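Local structure of membrane protein (Acinetobacter baumannii AB307-0294, 5DL5) at residues L216-A221 with S240-K245; F357-D362 with D371-E376. The protein forms an outer-membrane beta-barrel of the OprD porin family that probably lets small molecules, including antibiotics, cross the outer membrane. All coordinates share one frame; numbering follows the deposited sequence.

Contact 1: L216-A221 with S240-K245; sequences LERHYA and SGYHTK
Tyr220 and Tyr242 cross obliquely, with ring planes 51° apart. Tyr220 CD1 sits over one face of the Tyr242 ring, toward its rim, 3.4 Å from Tyr242 CE2. Tyr220 CG is anti to its backbone N (chi1 169°), whereas Tyr242 CG is anti to its carbonyl carbon, and the Tyr242 ring comes over toward the 216-221 strand. Tyr242 OH is hydrogen-bonded to Pro133 O and Tyr317 N. Arg218 runs beside both Thr244 and Tyr242. Its CD lies 3.3 Å from Thr244 OG1 and 3.8 Å from Tyr242 CD2. The chain then bends at chi3. The guanidinium carries a salt bridge to Asp311 and a hydrogen bond to Val134 O, while Leu216 CD1 sits above one of its faces, toward the rim.

The two strands form an antiparallel hairpin in the wall of a porin barrel. The face with Arg218, Tyr220 and Tyr242 meets loops, consistent with its looking into the barrel. Paired backbone hydrogen bonds join Glu217 to Lys245, His219 to His243 and Ala221 to Gly241; Glu217 N to Lys245 O is 2.8 Å.

On the other face, Glu217 and Lys245 lie side by side. Lys245 bends at chi3 and chi4, bringing its CE to 3.0 Å from Glu217 OE1 and its NZ to 3.4 Å from the same oxygen in a salt bridge. Asp211 comes close to Glu217 OE2, which may raise the acid's pKa, while Lys245 would offset this. The His219 and His243 rings meet edge to edge, His219 ND1 being 4.4 Å from His243 CD2; His243 ND1 bonds Asn276 OD1.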
# COMPACT_ATOMS: atom_id res chain seq x y z
N LEU A 216 12.35 -4.57 -12.89
CA LEU A 216 12.06 -5.77 -12.25
C LEU A 216 10.87 -6.47 -12.88
O LEU A 216 10.06 -5.82 -13.56
CB LEU A 216 11.73 -5.54 -10.78
CG LEU A 216 10.61 -4.56 -10.38
CD1 LEU A 216 9.29 -5.24 -10.08
CD2 LEU A 216 10.98 -3.93 -9.06
N GLU A 217 10.78 -7.75 -12.57
CA GLU A 217 9.68 -8.62 -12.87
C GLU A 217 9.16 -9.12 -11.55
O GLU A 217 9.96 -9.43 -10.63
CB GLU A 217 10.10 -9.79 -13.82
CG GLU A 217 10.72 -9.26 -15.09
CD GLU A 217 11.34 -10.34 -16.01
OE1 GLU A 217 11.81 -11.46 -15.55
OE2 GLU A 217 11.41 -9.99 -17.22
N ARG A 218 7.85 -9.14 -11.42
CA ARG A 218 7.25 -9.50 -10.17
C ARG A 218 5.95 -10.24 -10.36
O ARG A 218 5.15 -9.87 -11.23
CB ARG A 218 7.04 -8.27 -9.30
CG ARG A 218 6.41 -8.56 -7.95
CD ARG A 218 6.80 -7.50 -6.90
NE ARG A 218 6.18 -6.29 -7.13
CZ ARG A 218 6.65 -5.05 -6.79
NH1 ARG A 218 7.86 -4.82 -6.29
NH2 ARG A 218 5.91 -4.05 -7.15
N HIS A 219 5.80 -11.34 -9.62
CA HIS A 219 4.55 -12.06 -9.59
C HIS A 219 4.02 -12.16 -8.19
O HIS A 219 4.81 -12.24 -7.24
CB HIS A 219 4.76 -13.44 -10.25
CG HIS A 219 5.20 -13.36 -11.69
ND1 HIS A 219 6.52 -13.31 -12.07
CD2 HIS A 219 4.48 -13.24 -12.83
CE1 HIS A 219 6.61 -13.21 -13.38
NE2 HIS A 219 5.38 -13.15 -13.86
N TYR A 220 2.70 -12.22 -8.05
CA TYR A 220 2.03 -12.30 -6.73
C TYR A 220 0.96 -13.38 -6.91
O TYR A 220 0.30 -13.46 -7.94
CB TYR A 220 1.33 -10.99 -6.37
CG TYR A 220 0.39 -11.01 -5.16
CD1 TYR A 220 0.88 -10.86 -3.86
CD2 TYR A 220 -0.95 -11.18 -5.33
CE1 TYR A 220 0.06 -10.87 -2.79
CE2 TYR A 220 -1.79 -11.26 -4.23
CZ TYR A 220 -1.27 -11.01 -3.00
OH TYR A 220 -2.05 -11.03 -1.91
N ALA A 221 0.77 -14.17 -5.87
CA ALA A 221 -0.35 -15.13 -5.79
C ALA A 221 -0.96 -15.03 -4.38
O ALA A 221 -0.26 -14.81 -3.40
CB ALA A 221 0.21 -16.57 -5.99
N SER A 240 -0.10 -16.04 0.94
CA SER A 240 0.23 -14.98 0.04
C SER A 240 1.73 -15.09 -0.30
O SER A 240 2.55 -15.50 0.55
CB SER A 240 -0.01 -13.59 0.67
OG SER A 240 -1.41 -13.43 0.81
N GLY A 241 2.12 -14.65 -1.49
CA GLY A 241 3.54 -14.46 -1.78
C GLY A 241 3.96 -13.69 -3.04
O GLY A 241 3.14 -13.48 -3.91
N TYR A 242 5.17 -13.12 -3.00
CA TYR A 242 5.74 -12.52 -4.21
C TYR A 242 7.06 -13.21 -4.61
O TYR A 242 7.92 -13.59 -3.77
CB TYR A 242 6.09 -11.06 -4.02
CG TYR A 242 4.97 -10.13 -3.70
CD1 TYR A 242 4.65 -9.86 -2.38
CD2 TYR A 242 4.35 -9.39 -4.72
CE1 TYR A 242 3.67 -8.90 -2.07
CE2 TYR A 242 3.31 -8.52 -4.46
CZ TYR A 242 2.99 -8.26 -3.10
OH TYR A 242 2.04 -7.36 -2.86
N HIS A 243 7.20 -13.28 -5.91
CA HIS A 243 8.48 -13.55 -6.54
C HIS A 243 8.97 -12.32 -7.35
O HIS A 243 8.27 -11.89 -8.28
CB HIS A 243 8.33 -14.78 -7.40
CG HIS A 243 9.51 -15.06 -8.26
ND1 HIS A 243 10.64 -15.66 -7.77
CD2 HIS A 243 9.79 -14.72 -9.55
CE1 HIS A 243 11.54 -15.78 -8.74
NE2 HIS A 243 11.05 -15.20 -9.83
N THR A 244 10.17 -11.83 -7.06
CA THR A 244 10.69 -10.65 -7.73
C THR A 244 12.07 -10.88 -8.27
O THR A 244 12.99 -11.31 -7.58
CB THR A 244 10.77 -9.44 -6.76
OG1 THR A 244 9.51 -9.25 -6.17
CG2 THR A 244 11.21 -8.09 -7.53
N LYS A 245 12.25 -10.57 -9.52
CA LYS A 245 13.55 -10.55 -10.14
C LYS A 245 13.87 -9.11 -10.47
O LYS A 245 13.17 -8.44 -11.28
CB LYS A 245 13.61 -11.41 -11.42
CG LYS A 245 15.05 -11.55 -11.87
CD LYS A 245 15.19 -12.51 -13.05
CE LYS A 245 14.47 -11.90 -14.26
NZ LYS A 245 15.12 -12.20 -15.57

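Contact 2: F357-D362 with D371-E376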
# COMPACT_ATOMS: atom_id res chain seq x y z
N PHE A 357 2.21 -7.97 18.01
CA PHE A 357 3.63 -8.14 18.25
C PHE A 357 4.23 -8.97 17.10
O PHE A 357 3.63 -9.94 16.76
CB PHE A 357 3.88 -8.83 19.55
CG PHE A 357 5.31 -9.11 19.78
CD1 PHE A 357 6.17 -8.09 20.14
CD2 PHE A 357 5.83 -10.41 19.63
CE1 PHE A 357 7.53 -8.32 20.34
CE2 PHE A 357 7.20 -10.66 19.86
CZ PHE A 357 8.04 -9.59 20.20
N VAL A 358 5.29 -8.45 16.45
CA VAL A 358 5.95 -9.11 15.35
C VAL A 358 7.46 -9.17 15.65
O VAL A 358 8.05 -8.18 16.16
CB VAL A 358 5.77 -8.37 13.99
CG1 VAL A 358 6.33 -9.27 12.89
CG2 VAL A 358 4.29 -8.03 13.80
N TYR A 359 8.03 -10.37 15.46
CA TYR A 359 9.46 -10.62 15.78
C TYR A 359 10.06 -11.16 14.52
O TYR A 359 9.54 -12.19 13.97
CB TYR A 359 9.56 -11.62 16.97
CG TYR A 359 10.96 -11.91 17.33
CD1 TYR A 359 11.79 -10.94 17.97
CD2 TYR A 359 11.50 -13.14 17.04
CE1 TYR A 359 13.13 -11.22 18.26
CE2 TYR A 359 12.80 -13.44 17.29
CZ TYR A 359 13.64 -12.51 17.88
OH TYR A 359 14.92 -12.94 18.13
N GLY A 360 11.20 -10.60 14.13
CA GLY A 360 11.88 -10.94 12.88
C GLY A 360 13.29 -11.33 13.17
O GLY A 360 13.90 -10.73 14.04
N TRP A 361 13.85 -12.29 12.40
CA TRP A 361 15.20 -12.73 12.66
C TRP A 361 15.86 -13.30 11.44
O TRP A 361 15.20 -13.43 10.42
CB TRP A 361 15.18 -13.79 13.81
CG TRP A 361 14.59 -15.11 13.50
CD1 TRP A 361 15.29 -16.23 13.07
CD2 TRP A 361 13.19 -15.48 13.50
NE1 TRP A 361 14.40 -17.25 12.81
CE2 TRP A 361 13.11 -16.80 13.07
CE3 TRP A 361 11.98 -14.79 13.78
CZ2 TRP A 361 11.89 -17.49 13.03
CZ3 TRP A 361 10.73 -15.53 13.68
CH2 TRP A 361 10.73 -16.82 13.29
N ASP A 362 17.11 -13.77 11.55
CA ASP A 362 17.79 -14.34 10.35
C ASP A 362 18.02 -13.27 9.23
O ASP A 362 18.14 -13.59 8.05
CB ASP A 362 17.03 -15.52 9.73
CG ASP A 362 17.45 -16.93 10.33
OD1 ASP A 362 18.32 -17.02 11.22
OD2 ASP A 362 16.84 -17.88 9.83
N ASP A 371 22.67 -12.73 11.17
CA ASP A 371 21.74 -13.00 12.26
C ASP A 371 20.99 -11.83 12.88
O ASP A 371 20.51 -11.95 14.02
CB ASP A 371 22.52 -13.71 13.38
CG ASP A 371 23.30 -14.91 12.88
OD1 ASP A 371 22.66 -15.85 12.39
OD2 ASP A 371 24.56 -14.94 12.95
N ALA A 372 20.83 -10.74 12.16
CA ALA A 372 20.17 -9.54 12.75
C ALA A 372 18.67 -9.83 12.94
O ALA A 372 18.08 -10.84 12.42
CB ALA A 372 20.38 -8.26 11.85
N GLN A 373 18.07 -9.00 13.80
CA GLN A 373 16.70 -9.19 14.28
C GLN A 373 16.03 -7.85 14.47
O GLN A 373 16.69 -6.87 14.67
CB GLN A 373 16.75 -9.85 15.72
CG GLN A 373 17.44 -11.16 15.69
CD GLN A 373 17.93 -11.59 17.02
OE1 GLN A 373 17.46 -12.57 17.54
NE2 GLN A 373 18.89 -10.85 17.59
N GLU A 374 14.72 -7.90 14.53
CA GLU A 374 13.93 -6.74 14.81
C GLU A 374 12.62 -7.17 15.47
O GLU A 374 12.19 -8.33 15.31
CB GLU A 374 13.60 -6.00 13.52
CG GLU A 374 12.78 -6.79 12.52
CD GLU A 374 12.51 -6.01 11.18
OE1 GLU A 374 12.33 -6.62 10.10
OE2 GLU A 374 12.44 -4.73 11.17
N ARG A 375 12.04 -6.26 16.24
CA ARG A 375 10.72 -6.46 16.70
C ARG A 375 9.91 -5.18 16.82
O ARG A 375 10.46 -4.12 17.11
CB ARG A 375 10.77 -7.09 18.13
CG ARG A 375 11.19 -6.16 19.19
CD ARG A 375 11.26 -6.91 20.52
NE ARG A 375 11.59 -5.95 21.52
CZ ARG A 375 12.81 -5.69 21.96
NH1 ARG A 375 13.87 -6.40 21.52
NH2 ARG A 375 12.97 -4.70 22.84
N GLU A 376 8.61 -5.38 16.76
CA GLU A 376 7.67 -4.32 16.76
C GLU A 376 6.45 -4.66 17.57
O GLU A 376 5.82 -5.70 17.35
CB GLU A 376 7.23 -3.98 15.30
CG GLU A 376 6.51 -2.64 15.24
CD GLU A 376 6.20 -2.15 13.81
OE1 GLU A 376 5.28 -1.28 13.70
OE2 GLU A 376 6.82 -2.60 12.78
O HOH W 1 18.88 -14.00 13.84
O HOH W 2 20.21 -16.15 12.93
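Tyr359 lies alongside Gln373, and its OH donates to Gln373 OE1 at 2.6 Å. The ring and amide planes are 68° apart, and the hydroxyl approaches from 44° out of the carbonyl plane. Arg375 CB touches the edge of the same ring, 4.0 Å from Tyr359 CD1. Arg375 CD meets the edge of the Phe357 ring at CE1, also at 4.0 Å. Arg375 CG takes the crowded position between backbone N and carbonyl carbon, and the chain is extended to NE.

Val358 pairs with Glu376 and Gly360 with Glu374 through two backbone hydrogen bonds each. Gly360 N to Glu374 O is the shortest of the four, 2.7 Å. Glu374 and Glu376 lie on the other face. Glu374 is held by Tyr402 and Ser324, and Glu376 by Ser400 and the backbone N atoms of Met323 and Ser324.

At Asp362 the regular pairing breaks and two waters bridge the strands; Ala372 pairs with Ile363 beyond. Water 1 links Asp362 N to Asp371 O. Water 2 donates to both Asp362 OD1 and Asp371 OD1, bridging like charges 4.6 Å apart; Asp362 also salt-bridges Lys332. This is the turn-side end of an antiparallel beta hairpin in a porin barrel wall.

How the contacts relate
Along the chain the contacts come in series, neither nested nor crossed. Contact 1 closes first, joining the ends of strands 216-229 and 233-246 that lie away from their short turn; 18 residues separate its segments. Strands 273-286, 289-300 and 332-341 follow in the barrel wall. Contact 2 then closes the turn between strands 351-365 and 371-384, with 8 residues between its segments, some still strand. The two centres are 23 Å apart and the nearest atoms about 14 Å, so they do not touch. The connection between strands 289-300 and 332-341 reaches both: Tyr304, Asp311 and Tyr317 meet contact 1, while Tyr322, Ser324 and Phe326 meet contact 2.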